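Local coordinates for MsStt7d protein (Micromonas, PDB 4IX3) that probably phosphorylates proteins with ATP, as the canonical kinase-fold catalytic domain of a homolog of the state transition kinase Stt7, at residues Lys244-Ser250 / Arg323-Cys329; Leu63-Met67 / Leu107-Trp111; Lys147-Leu152 / Gly182-Leu186; Ile21-Pro25 / Ile98-Leu103. Residue numbers count along the deposited sequence, not the author numbering.

Contact 1 of 4, residues Lys244-Ser250 / Arg323-Cys329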
loop_
_atom_site.group_PDB
_atom_site.type_symbol
_atom_site.label_atom_id
_atom_site.label_comp_id
_atom_site.label_asym_id
_atom_site.label_seq_id
_atom_site.Cartn_x
_atom_site.Cartn_y
_atom_site.Cartn_z
ATOM N N LYS B 244 -2.997 6.595 26.510
ATOM C CA LYS B 244 -1.576 6.821 26.248
ATOM C C LYS B 244 -1.116 6.433 24.838
ATOM O O LYS B 244 -0.177 5.632 24.646
ATOM C CB LYS B 244 -0.675 6.107 27.278
ATOM C CG LYS B 244 -1.019 6.458 28.715
ATOM C CD LYS B 244 0.012 5.857 29.655
ATOM C CE LYS B 244 0.028 6.490 31.025
ATOM N NZ LYS B 244 -1.258 6.856 31.656
ATOM N N PRO B 245 -1.793 6.988 23.808
ATOM C CA PRO B 245 -1.452 6.619 22.441
ATOM C C PRO B 245 -0.018 6.972 22.064
ATOM O O PRO B 245 0.581 6.309 21.199
ATOM C CB PRO B 245 -2.440 7.423 21.596
ATOM C CG PRO B 245 -2.798 8.607 22.477
ATOM C CD PRO B 245 -2.811 8.043 23.887
ATOM N N ASP B 246 0.578 7.962 22.747
ATOM C CA ASP B 246 1.983 8.303 22.512
ATOM C C ASP B 246 2.939 7.152 22.820
ATOM O O ASP B 246 4.038 7.113 22.300
ATOM C CB ASP B 246 2.367 9.557 23.315
ATOM C CG ASP B 246 2.114 9.372 24.795
ATOM O OD1 ASP B 246 3.073 9.572 25.567
ATOM O OD2 ASP B 246 0.959 9.069 25.178
ATOM N N ARG B 247 2.513 6.285 23.746
ATOM C CA ARG B 247 3.326 5.099 24.103
ATOM C C ARG B 247 3.433 4.111 22.942
ATOM O O ARG B 247 4.355 3.286 22.925
ATOM C CB ARG B 247 2.810 4.407 25.367
ATOM C CG ARG B 247 3.484 4.908 26.635
ATOM C CD ARG B 247 3.441 6.417 26.858
ATOM N NE ARG B 247 3.747 6.704 28.254
ATOM C CZ ARG B 247 3.339 7.783 28.914
ATOM N NH1 ARG B 247 2.763 8.790 28.257
ATOM N NH2 ARG B 247 3.526 7.877 30.224
ATOM N N PHE B 248 2.604 4.263 21.885
ATOM C CA PHE B 248 2.878 3.513 20.654
ATOM C C PHE B 248 4.230 3.913 20.062
ATOM O O PHE B 248 5.054 3.070 19.652
ATOM C CB PHE B 248 1.743 3.773 19.641
ATOM C CG PHE B 248 1.882 2.969 18.373
ATOM C CD1 PHE B 248 1.070 1.850 18.145
ATOM C CD2 PHE B 248 2.717 3.368 17.340
ATOM C CE1 PHE B 248 1.214 1.079 16.980
ATOM C CE2 PHE B 248 2.842 2.649 16.165
ATOM C CZ PHE B 248 2.082 1.480 15.985
ATOM N N ASP B 249 4.489 5.229 20.061
ATOM C CA ASP B 249 5.775 5.729 19.578
ATOM C C ASP B 249 6.941 5.354 20.512
ATOM O O ASP B 249 8.037 5.098 20.042
ATOM C CB ASP B 249 5.776 7.254 19.422
ATOM C CG ASP B 249 4.988 7.754 18.205
ATOM O OD1 ASP B 249 4.733 6.978 17.248
ATOM O OD2 ASP B 249 4.731 8.989 18.182
ATOM N N SER B 250 6.660 5.248 21.809
ATOM C CA SER B 250 7.727 4.820 22.742
ATOM C C SER B 250 8.240 3.407 22.411
ATOM O O SER B 250 9.444 3.172 22.310
ATOM C CB SER B 250 7.203 4.805 24.160
ATOM O OG SER B 250 6.853 6.124 24.577
ATOM N N ARG B 323 1.203 -0.155 28.691
ATOM C CA ARG B 323 1.323 1.273 28.439
ATOM C C ARG B 323 1.425 2.107 29.708
ATOM O O ARG B 323 2.140 3.097 29.770
ATOM C CB ARG B 323 0.182 1.777 27.548
ATOM C CG ARG B 323 0.449 1.484 26.094
ATOM C CD ARG B 323 -0.583 2.204 25.251
ATOM N NE ARG B 323 -0.325 1.809 23.883
ATOM C CZ ARG B 323 -1.098 2.191 22.872
ATOM N NH1 ARG B 323 -2.099 3.026 23.131
ATOM N NH2 ARG B 323 -0.844 1.730 21.661
ATOM N N ASP B 324 0.753 1.634 30.751
ATOM C CA ASP B 324 0.735 2.374 32.006
ATOM C C ASP B 324 2.073 2.365 32.726
ATOM O O ASP B 324 2.263 3.171 33.626
ATOM C CB ASP B 324 -0.327 1.831 32.963
ATOM C CG ASP B 324 -1.715 2.305 32.590
ATOM O OD1 ASP B 324 -1.825 3.147 31.665
ATOM O OD2 ASP B 324 -2.696 1.852 33.193
ATOM N N ALA B 325 2.950 1.450 32.325
ATOM C CA ALA B 325 4.276 1.324 32.909
ATOM C C ALA B 325 5.314 1.870 31.925
ATOM O O ALA B 325 6.462 2.060 32.301
ATOM C CB ALA B 325 4.549 -0.159 33.213
ATOM N N ARG B 326 4.959 2.102 30.656
ATOM C CA ARG B 326 5.949 2.404 29.625
ATOM C C ARG B 326 6.298 3.897 29.642
ATOM O O ARG B 326 5.390 4.745 29.729
ATOM C CB ARG B 326 5.354 2.021 28.258
ATOM C CG ARG B 326 6.369 2.000 27.120
ATOM C CD ARG B 326 5.710 1.601 25.796
ATOM N NE ARG B 326 5.016 0.307 25.901
ATOM C CZ ARG B 326 3.979 -0.074 25.159
ATOM N NH1 ARG B 326 3.587 0.700 24.167
ATOM N NH2 ARG B 326 3.379 -1.234 25.371
ATOM N N ALA B 327 7.582 4.213 29.493
ATOM C CA ALA B 327 8.015 5.634 29.566
ATOM C C ALA B 327 7.421 6.462 28.438
ATOM O O ALA B 327 7.323 5.978 27.303
ATOM C CB ALA B 327 9.522 5.735 29.434
ATOM N N SER B 328 7.095 7.733 28.720
ATOM C CA SER B 328 6.896 8.708 27.653
ATOM C C SER B 328 8.227 9.008 27.015
ATOM O O SER B 328 9.296 8.798 27.621
ATOM C CB SER B 328 6.297 9.992 28.235
ATOM O OG SER B 328 7.253 10.631 29.088
ATOM N N CYS B 329 8.232 9.512 25.792
ATOM C CA CYS B 329 9.483 9.870 25.132
ATOM C C CYS B 329 10.140 11.052 25.869
ATOM O O CYS B 329 11.365 11.047 26.034
ATOM C CB CYS B 329 9.230 10.207 23.654
ATOM S SG CYS B 329 8.804 8.705 22.697
HETATM O O HOH W 1 5.605 8.872 24.565
HETATM O O HOH W 2 3.230 5.095 31.470
#
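This is a buried, mostly polar clasp in the helical C-lobe, where the start of helix 246-261 meets the loop leading into helix 329-332. Two arginines reach across in opposite directions: Arg247 NE donates to Arg326 O (3.0 Å), and Arg326 NH1 donates to Arg247 O (3.0 Å). Further along, Ser250 OG hydrogen-bonds to Ala327 O (2.8 Å). One water joins Asp246 OD1, Ser250 OG and Cys329 N. Arg323 CG lies 3.8 Å from Arg247 CB, while the Arg323 guanidinium goes on to the backbone of Tyr222, Leu223 and His243. Lys244 NZ and Asp324 OD1 make a long salt bridge of 3.8 Å; Lys244 NZ also bonds to Glu241 O. Asp249 hydrogen-bonds to His160 NE2 and to the backbone N of His166 and Arg167 in the HRD motif, as the helix F aspartate does in kinases. Arg326 NE bonds to Glu320 O; its salt bridge to Glu220 is consistent with the kinase pairing of the subdomain XI arginine with the glutamate of the APE motif, Ala-Asp-Glu here.

Contact 2 of 4, residues Leu63-Met67 / Leu107-Trp111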
loop_
_atom_site.group_PDB
_atom_site.type_symbol
_atom_site.label_atom_id
_atom_site.label_comp_id
_atom_site.label_asym_id
_atom_site.label_seq_id
_atom_site.Cartn_x
_atom_site.Cartn_y
_atom_site.Cartn_z
ATOM N N LEU B 63 -4.248 11.246 2.168
ATOM C CA LEU B 63 -3.243 12.235 1.814
ATOM C C LEU B 63 -3.652 13.606 2.355
ATOM O O LEU B 63 -2.776 14.389 2.770
ATOM C CB LEU B 63 -3.054 12.284 0.297
ATOM C CG LEU B 63 -1.878 13.123 -0.205
ATOM C CD1 LEU B 63 -0.549 12.453 0.150
ATOM C CD2 LEU B 63 -1.957 13.298 -1.731
ATOM N N GLU B 64 -4.943 13.932 2.349
ATOM C CA GLU B 64 -5.397 15.189 2.931
ATOM C C GLU B 64 -5.105 15.254 4.420
ATOM O O GLU B 64 -4.718 16.311 4.931
ATOM C CB GLU B 64 -6.878 15.389 2.674
ATOM C CG GLU B 64 -7.139 15.856 1.246
ATOM C CD GLU B 64 -8.608 15.878 0.880
ATOM O OE1 GLU B 64 -9.424 15.242 1.563
ATOM O OE2 GLU B 64 -8.888 16.395 -0.219
ATOM N N CYS B 65 -5.296 14.145 5.127
ATOM C CA CYS B 65 -4.941 14.124 6.536
ATOM C C CYS B 65 -3.432 14.308 6.719
ATOM O O CYS B 65 -2.988 15.075 7.619
ATOM C CB CYS B 65 -5.412 12.828 7.165
ATOM S SG CYS B 65 -5.436 12.939 8.953
ATOM N N GLU B 66 -2.623 13.588 5.960
ATOM C CA GLU B 66 -1.182 13.764 6.016
ATOM C C GLU B 66 -0.815 15.226 5.768
ATOM O O GLU B 66 0.067 15.801 6.435
ATOM C CB GLU B 66 -0.501 12.867 4.993
ATOM C CG GLU B 66 1.001 13.046 4.992
ATOM C CD GLU B 66 1.723 11.997 4.172
ATOM O OE1 GLU B 66 1.012 11.149 3.568
ATOM O OE2 GLU B 66 2.968 12.061 4.081
ATOM N N MET B 67 -1.498 15.872 4.832
ATOM C CA MET B 67 -1.270 17.290 4.572
ATOM C C MET B 67 -1.589 18.127 5.801
ATOM O O MET B 67 -0.731 18.961 6.181
ATOM C CB MET B 67 -2.149 17.706 3.389
ATOM C CG MET B 67 -1.967 19.185 3.077
ATOM S SD MET B 67 -2.795 19.682 1.510
ATOM C CE MET B 67 -4.503 19.518 1.987
ATOM N N LEU B 107 -3.729 15.968 -6.285
ATOM C CA LEU B 107 -3.065 16.665 -5.179
ATOM C C LEU B 107 -1.668 16.076 -4.970
ATOM O O LEU B 107 -1.493 14.847 -4.876
ATOM C CB LEU B 107 -3.911 16.507 -3.908
ATOM C CG LEU B 107 -3.303 17.184 -2.670
ATOM C CD1 LEU B 107 -3.309 18.697 -2.842
ATOM C CD2 LEU B 107 -4.163 16.788 -1.443
ATOM N N TRP B 108 -0.699 16.957 -4.812
ATOM C CA TRP B 108 0.680 16.631 -4.454
ATOM C C TRP B 108 1.097 17.320 -3.180
ATOM O O TRP B 108 0.704 18.481 -2.934
ATOM C CB TRP B 108 1.662 17.064 -5.533
ATOM C CG TRP B 108 1.497 16.287 -6.802
ATOM C CD1 TRP B 108 0.593 16.485 -7.845
ATOM C CD2 TRP B 108 2.294 15.145 -7.155
ATOM N NE1 TRP B 108 0.820 15.542 -8.826
ATOM C CE2 TRP B 108 1.857 14.709 -8.465
ATOM C CE3 TRP B 108 3.374 14.497 -6.548
ATOM C CZ2 TRP B 108 2.407 13.604 -9.070
ATOM C CZ3 TRP B 108 3.943 13.403 -7.172
ATOM C CH2 TRP B 108 3.468 12.949 -8.409
ATOM N N LEU B 109 1.927 16.663 -2.353
ATOM C CA LEU B 109 2.642 17.312 -1.234
ATOM C C LEU B 109 4.109 17.378 -1.585
ATOM O O LEU B 109 4.658 16.511 -2.283
ATOM C CB LEU B 109 2.431 16.482 0.034
ATOM C CG LEU B 109 0.983 16.210 0.392
ATOM C CD1 LEU B 109 0.918 15.490 1.741
ATOM C CD2 LEU B 109 0.160 17.507 0.428
ATOM N N MET B 110 4.813 18.373 -1.017
ATOM C CA MET B 110 6.228 18.559 -1.283
ATOM C C MET B 110 6.990 18.856 0.014
ATOM O O MET B 110 6.502 19.608 0.866
ATOM C CB MET B 110 6.425 19.707 -2.287
ATOM C CG MET B 110 7.858 19.834 -2.805
ATOM S SD MET B 110 8.009 20.953 -4.216
ATOM C CE MET B 110 7.921 22.539 -3.382
ATOM N N TRP B 111 8.151 18.216 0.110
ATOM C CA TRP B 111 9.089 18.457 1.214
ATOM C C TRP B 111 10.468 18.736 0.675
ATOM O O TRP B 111 10.832 18.280 -0.421
ATOM C CB TRP B 111 9.191 17.239 2.138
ATOM C CG TRP B 111 7.904 16.855 2.783
ATOM C CD1 TRP B 111 7.445 17.126 4.039
ATOM C CD2 TRP B 111 6.891 15.993 2.175
ATOM N NE1 TRP B 111 6.237 16.493 4.265
ATOM C CE2 TRP B 111 5.843 15.829 3.146
ATOM C CE3 TRP B 111 6.775 15.356 0.928
ATOM C CZ2 TRP B 111 4.760 14.987 2.907
ATOM C CZ3 TRP B 111 5.710 14.494 0.723
ATOM C CH2 TRP B 111 4.725 14.327 1.690
#
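Start at Leu107, the first residue of strand segment 107-111, whose axis crosses that of helix segment 63-67 at 34° with a closest approach of 9.6 Å. Leu107 points at the helix and fits among three of its side chains: Leu107 CD2 is 4.1 Å from Leu63 CD2, 4.1 Å from Glu64 CG and 4.4 Å from Met67 SD. Trp108 faces the other way. Leu109 sits between successive turns of the helix, with Leu109 CD1 3.7 Å from Leu63 CD1 and 4.1 Å from Glu66 CG, and Leu109 CD2 3.8 Å from Met67 CB. Met110 is out of reach of the helix segment. At Trp111 the apolar packing gives way to a mixed contact, the indole CZ2 lying 3.6 Å from Glu66 OE2, while Trp111 NE1 bonds to Asn70 further along the helix. Trp111 directly precedes Ala112, which, like Lys50, contacts ADP in a nucleotide-bound structure of this protein, consistent with the gatekeeper position. The other carboxylate oxygen of Glu66 makes a salt bridge to Lys50. Helix C packed on strand 5, its glutamate paired to the ATP-site lysine, is the hallmark of the αC-in conformation of protein kinases.

Contact 3 of 4, residues Lys147-Leu152 / Gly182-Leu186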
loop_
_atom_site.group_PDB
_atom_site.type_symbol
_atom_site.label_atom_id
_atom_site.label_comp_id
_atom_site.label_asym_id
_atom_site.label_seq_id
_atom_site.Cartn_x
_atom_site.Cartn_y
_atom_site.Cartn_z
ATOM N N LYS B 147 23.480 9.432 20.510
ATOM C CA LYS B 147 23.183 10.639 19.753
ATOM C C LYS B 147 21.827 10.543 19.053
ATOM O O LYS B 147 20.997 11.460 19.092
ATOM C CB LYS B 147 24.295 10.956 18.773
ATOM C CG LYS B 147 24.095 12.280 18.023
ATOM C CD LYS B 147 25.261 12.558 17.058
ATOM C CE LYS B 147 25.367 13.998 16.564
ATOM N NZ LYS B 147 24.200 14.337 15.691
ATOM N N ALA B 148 21.596 9.419 18.361
ATOM C CA ALA B 148 20.355 9.239 17.604
ATOM C C ALA B 148 19.163 9.217 18.531
ATOM O O ALA B 148 18.117 9.796 18.224
ATOM C CB ALA B 148 20.397 7.946 16.811
ATOM N N MET B 149 19.244 8.481 19.649
ATOM C CA MET B 149 18.116 8.373 20.537
ATOM C C MET B 149 17.801 9.707 21.206
ATOM O O MET B 149 16.627 10.008 21.445
ATOM C CB MET B 149 18.261 7.219 21.535
ATOM C CG MET B 149 18.195 5.825 20.929
ATOM S SD MET B 149 16.683 5.474 19.984
ATOM C CE MET B 149 15.491 5.600 21.319
ATOM N N ARG B 150 18.828 10.483 21.538
ATOM C CA ARG B 150 18.533 11.771 22.164
ATOM C C ARG B 150 17.754 12.624 21.153
ATOM O O ARG B 150 16.775 13.292 21.549
ATOM C CB ARG B 150 19.860 12.456 22.548
ATOM C CG ARG B 150 19.677 13.756 23.323
ATOM C CD ARG B 150 21.001 14.446 23.618
ATOM N NE ARG B 150 21.825 13.696 24.566
ATOM C CZ ARG B 150 22.930 13.034 24.251
ATOM N NH1 ARG B 150 23.348 13.024 22.984
ATOM N NH2 ARG B 150 23.647 12.449 25.219
ATOM N N GLU B 151 18.188 12.595 19.883
ATOM C CA GLU B 151 17.480 13.392 18.858
ATOM C C GLU B 151 16.071 12.868 18.580
ATOM O O GLU B 151 15.096 13.627 18.517
ATOM C CB GLU B 151 18.326 13.412 17.591
ATOM C CG GLU B 151 19.608 14.193 17.820
ATOM C CD GLU B 151 20.649 14.012 16.744
ATOM O OE1 GLU B 151 21.763 14.600 16.903
ATOM O OE2 GLU B 151 20.437 13.259 15.741
ATOM N N LEU B 152 15.941 11.561 18.438
ATOM C CA LEU B 152 14.629 10.962 18.169
ATOM C C LEU B 152 13.650 11.167 19.325
ATOM O O LEU B 152 12.494 11.578 19.113
ATOM C CB LEU B 152 14.805 9.451 17.958
ATOM C CG LEU B 152 13.474 8.679 17.773
ATOM C CD1 LEU B 152 12.660 9.218 16.586
ATOM C CD2 LEU B 152 13.824 7.201 17.559
ATOM N N GLY B 182 23.790 16.831 10.450
ATOM C CA GLY B 182 23.651 15.378 10.636
ATOM C C GLY B 182 22.519 14.982 11.567
ATOM O O GLY B 182 22.286 13.784 11.758
ATOM N N VAL B 183 21.803 15.923 12.158
ATOM C CA VAL B 183 20.779 15.634 13.143
ATOM C C VAL B 183 19.692 14.765 12.477
ATOM O O VAL B 183 19.354 14.972 11.294
ATOM C CB VAL B 183 20.135 16.953 13.682
ATOM C CG1 VAL B 183 19.281 17.682 12.635
ATOM C CG2 VAL B 183 19.369 16.717 14.949
ATOM N N LEU B 184 19.100 13.863 13.236
ATOM C CA LEU B 184 18.052 13.015 12.640
ATOM C C LEU B 184 16.755 13.776 12.501
ATOM O O LEU B 184 16.341 14.488 13.418
ATOM C CB LEU B 184 17.791 11.802 13.535
ATOM C CG LEU B 184 18.934 10.772 13.670
ATOM C CD1 LEU B 184 18.399 9.486 14.276
ATOM C CD2 LEU B 184 19.700 10.559 12.376
ATOM N N LYS B 185 16.121 13.592 11.350
ATOM C CA LYS B 185 14.746 14.064 11.139
ATOM C C LYS B 185 13.836 12.875 10.776
ATOM O O LYS B 185 14.261 11.971 10.049
ATOM C CB LYS B 185 14.682 15.131 10.038
ATOM C CG LYS B 185 15.438 16.446 10.394
ATOM C CD LYS B 185 15.320 17.461 9.287
ATOM C CE LYS B 185 16.039 18.749 9.673
ATOM N NZ LYS B 185 15.867 19.775 8.590
ATOM N N LEU B 186 12.615 12.932 11.264
ATOM C CA LEU B 186 11.564 11.958 10.865
ATOM C C LEU B 186 11.030 12.317 9.483
ATOM O O LEU B 186 10.898 13.497 9.154
ATOM C CB LEU B 186 10.435 11.971 11.881
ATOM C CG LEU B 186 10.830 11.231 13.192
ATOM C CD1 LEU B 186 9.999 11.734 14.349
ATOM C CD2 LEU B 186 10.647 9.732 13.077
HETATM O O HOH W 3 22.540 12.454 14.191
#
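Polar bonds gather at one end of this contact. Glu151 OE2 accepts a hydrogen bond from Leu184 N (2.9 Å), so a helix carboxylate takes up a backbone NH of the strand. The other oxygen is held within the helix: Lys147 NZ and Glu151 OE1 form a salt bridge of 2.7 Å, one turn apart, and Lys147 NZ also bonds to Met134 O. A water ties this pair to the loop, accepting from Lys147 NZ (2.9 Å) and donating to Glu151 OE2 (2.7 Å) and Gly182 O (2.8 Å). Gly182 has backbone angles that would jam a CB against the preceding carbonyl, which by itself calls for glycine. The Val183 methyl CG2 lies against the Glu151 carboxylate, 3.5 Å from Glu151 CD.

In kinase terms, helix 141-161 is helix E, and strand 183-186 pairs with strand 174-177 as the small hairpin that follows the catalytic loop. The strand leads toward Asp188, which coordinates magnesium in this structure.

Apolar contacts follow along the strand. Ala148 CB meets Leu184 CD1 at 3.6 Å, and one turn later Leu152 CD1 lies 4.1 Å from Leu186 CD2. Ala148 also touches Leu260, and Leu152 touches Val256, of helix 246-261.

Contact 4 of 4, residues Ile21-Pro25 / Ile98-Leu103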
loop_
_atom_site.group_PDB
_atom_site.type_symbol
_atom_site.label_atom_id
_atom_site.label_comp_id
_atom_site.label_asym_id
_atom_site.label_seq_id
_atom_site.Cartn_x
_atom_site.Cartn_y
_atom_site.Cartn_z
ATOM N N ILE B 21 8.404 22.655 -11.010
ATOM C CA ILE B 21 8.680 21.352 -10.391
ATOM C C ILE B 21 8.939 20.398 -11.551
ATOM O O ILE B 21 8.086 20.204 -12.436
ATOM C CB ILE B 21 7.520 20.865 -9.486
ATOM C CG1 ILE B 21 7.405 21.832 -8.279
ATOM C CG2 ILE B 21 7.791 19.443 -8.986
ATOM C CD1 ILE B 21 6.093 21.768 -7.540
ATOM N N ARG B 22 10.048 19.682 -11.426
ATOM C CA ARG B 22 10.375 18.570 -12.282
ATOM C C ARG B 22 10.374 17.323 -11.410
ATOM O O ARG B 22 11.062 17.274 -10.386
ATOM C CB ARG B 22 11.737 18.753 -12.962
ATOM C CG ARG B 22 12.084 17.621 -13.900
ATOM C CD ARG B 22 13.278 17.976 -14.763
ATOM N NE ARG B 22 14.482 18.145 -13.961
ATOM C CZ ARG B 22 15.258 17.134 -13.578
ATOM N NH1 ARG B 22 14.909 15.887 -13.881
ATOM N NH2 ARG B 22 16.376 17.370 -12.892
ATOM N N VAL B 23 9.619 16.319 -11.829
ATOM C CA VAL B 23 9.506 15.058 -11.096
ATOM C C VAL B 23 10.415 14.037 -11.761
ATOM O O VAL B 23 10.480 13.938 -12.996
ATOM C CB VAL B 23 8.032 14.621 -10.870
ATOM C CG1 VAL B 23 7.231 14.554 -12.157
ATOM C CG2 VAL B 23 7.984 13.289 -10.122
ATOM N N LEU B 24 11.169 13.305 -10.947
ATOM C CA LEU B 24 12.035 12.259 -11.485
ATOM C C LEU B 24 11.312 10.908 -11.408
ATOM O O LEU B 24 10.783 10.543 -10.360
ATOM C CB LEU B 24 13.344 12.195 -10.683
ATOM C CG LEU B 24 14.404 13.250 -10.966
ATOM C CD1 LEU B 24 13.906 14.669 -10.791
ATOM C CD2 LEU B 24 15.627 13.009 -10.097
ATOM N N PRO B 25 11.223 10.186 -12.535
ATOM C CA PRO B 25 10.636 8.844 -12.463
ATOM C C PRO B 25 11.347 7.915 -11.466
ATOM O O PRO B 25 12.544 8.090 -11.188
ATOM C CB PRO B 25 10.809 8.304 -13.881
ATOM C CG PRO B 25 11.006 9.488 -14.767
ATOM C CD PRO B 25 11.417 10.661 -13.919
ATOM N N ILE B 98 4.381 11.604 -15.524
ATOM C CA ILE B 98 5.624 11.407 -14.757
ATOM C C ILE B 98 6.790 11.193 -15.721
ATOM O O ILE B 98 7.893 11.703 -15.490
ATOM C CB ILE B 98 5.521 10.233 -13.751
ATOM C CG1 ILE B 98 4.309 10.442 -12.839
ATOM C CG2 ILE B 98 6.801 10.072 -12.927
ATOM C CD1 ILE B 98 4.379 11.658 -11.942
ATOM N N TYR B 99 6.573 10.432 -16.791
ATOM C CA TYR B 99 7.682 10.151 -17.704
ATOM C C TYR B 99 8.184 11.403 -18.443
ATOM O O TYR B 99 9.333 11.449 -18.894
ATOM C CB TYR B 99 7.319 9.022 -18.665
ATOM C CG TYR B 99 6.093 9.280 -19.515
ATOM C CD1 TYR B 99 6.180 10.027 -20.694
ATOM C CD2 TYR B 99 4.858 8.716 -19.181
ATOM C CE1 TYR B 99 5.068 10.233 -21.496
ATOM C CE2 TYR B 99 3.742 8.905 -19.984
ATOM C CZ TYR B 99 3.856 9.674 -21.129
ATOM O OH TYR B 99 2.755 9.868 -21.925
ATOM N N ASN B 100 7.336 12.432 -18.524
ATOM C CA ASN B 100 7.730 13.725 -19.081
ATOM C C ASN B 100 8.321 14.648 -18.005
ATOM O O ASN B 100 8.659 15.800 -18.272
ATOM C CB ASN B 100 6.530 14.382 -19.773
ATOM C CG ASN B 100 6.285 13.785 -21.148
ATOM O OD1 ASN B 100 5.169 13.833 -21.672
ATOM N ND2 ASN B 100 7.324 13.187 -21.719
ATOM N N GLY B 101 8.406 14.160 -16.769
ATOM C CA GLY B 101 8.875 14.979 -15.657
ATOM C C GLY B 101 7.928 16.034 -15.116
ATOM O O GLY B 101 8.338 16.925 -14.381
ATOM N N THR B 102 6.641 15.896 -15.426
ATOM C CA THR B 102 5.669 16.880 -15.004
ATOM C C THR B 102 4.657 16.256 -14.065
ATOM O O THR B 102 4.276 15.072 -14.195
ATOM C CB THR B 102 4.947 17.516 -16.200
ATOM O OG1 THR B 102 4.483 16.468 -17.052
ATOM C CG2 THR B 102 5.878 18.443 -16.942
ATOM N N LEU B 103 4.174 17.061 -13.131
ATOM C CA LEU B 103 3.198 16.567 -12.151
ATOM C C LEU B 103 1.872 16.170 -12.786
ATOM O O LEU B 103 1.303 16.932 -13.587
ATOM C CB LEU B 103 2.933 17.621 -11.063
ATOM C CG LEU B 103 4.158 17.966 -10.225
ATOM C CD1 LEU B 103 3.775 19.158 -9.362
ATOM C CD2 LEU B 103 4.656 16.782 -9.397
HETATM O O HOH W 4 5.304 19.714 -13.133
HETATM O O HOH W 5 8.752 20.167 -15.127
#
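Val23 is the bump here, and the bend of the loop 98-103 is the hollow that receives it. The valine CG1 pushes into the turn, 4.1 Å from Ile98 CD1 and 3.6 Å from Thr102 N, while Val23 CB lies 4.3 Å from Leu103 CD2. The pocket is shaped by the loop's own fold: residues 98-100 form a short 3-10 turn, Gly101 N bonds to Ile98 O (2.8 Å), and Gly101 then takes a positive phi.

Gly101 lets the two backbones come close, its CA only 4.6 Å from Val23 CA. A CB here would crowd Arg22 CG. The tight fit is sealed by a hydrogen bond from Val23 N to Gly101 O (2.9 Å) and by two CA-H...O contacts, Arg22 CA to Gly101 O (3.4 Å) and Gly101 CA to Val23 O (3.3 Å).

In the kinase fold this is the first strand of the N-lobe, just ahead of the glycine-rich loop, closed over by the connection between strands 84-90 and 106-112. Phe37 of the adjacent strand 34-41 and Leu49 of strand 45-52 also touch Val23.

Smaller bumps fill either end. Ile21 CD1 meets Leu103 CD1 at 3.9 Å, and the Pro25 ring rests against the 3-10 turn, with Pro25 CG 3.9 Å from Ile98 O. Where the backbones diverge, a water donates to Ile21 O (2.9 Å) and accepts from Leu103 N (2.9 Å).

From the N terminus, contact 4 opens first at residues 21-25, and contact 2 opens at 63-67 before contact 4 closes at 98-103; contact 2 then closes at 107-111. The two therefore cross, and they touch: Trp108 packs on Leu103 and Ile98, and Met110 on Ile21. Together they tie both faces of the N-lobe sheet, one to helix 59-76, the other to the loop before strand 106-112. Contact 3 follows in series, closing the loop from helix 141-161 through the catalytic loop to strand 183-186. Contact 1 comes last, joining helix 246-261 to the loop between helices 302-318 and 329-332, its nearest atoms about 6 Å from contact 3.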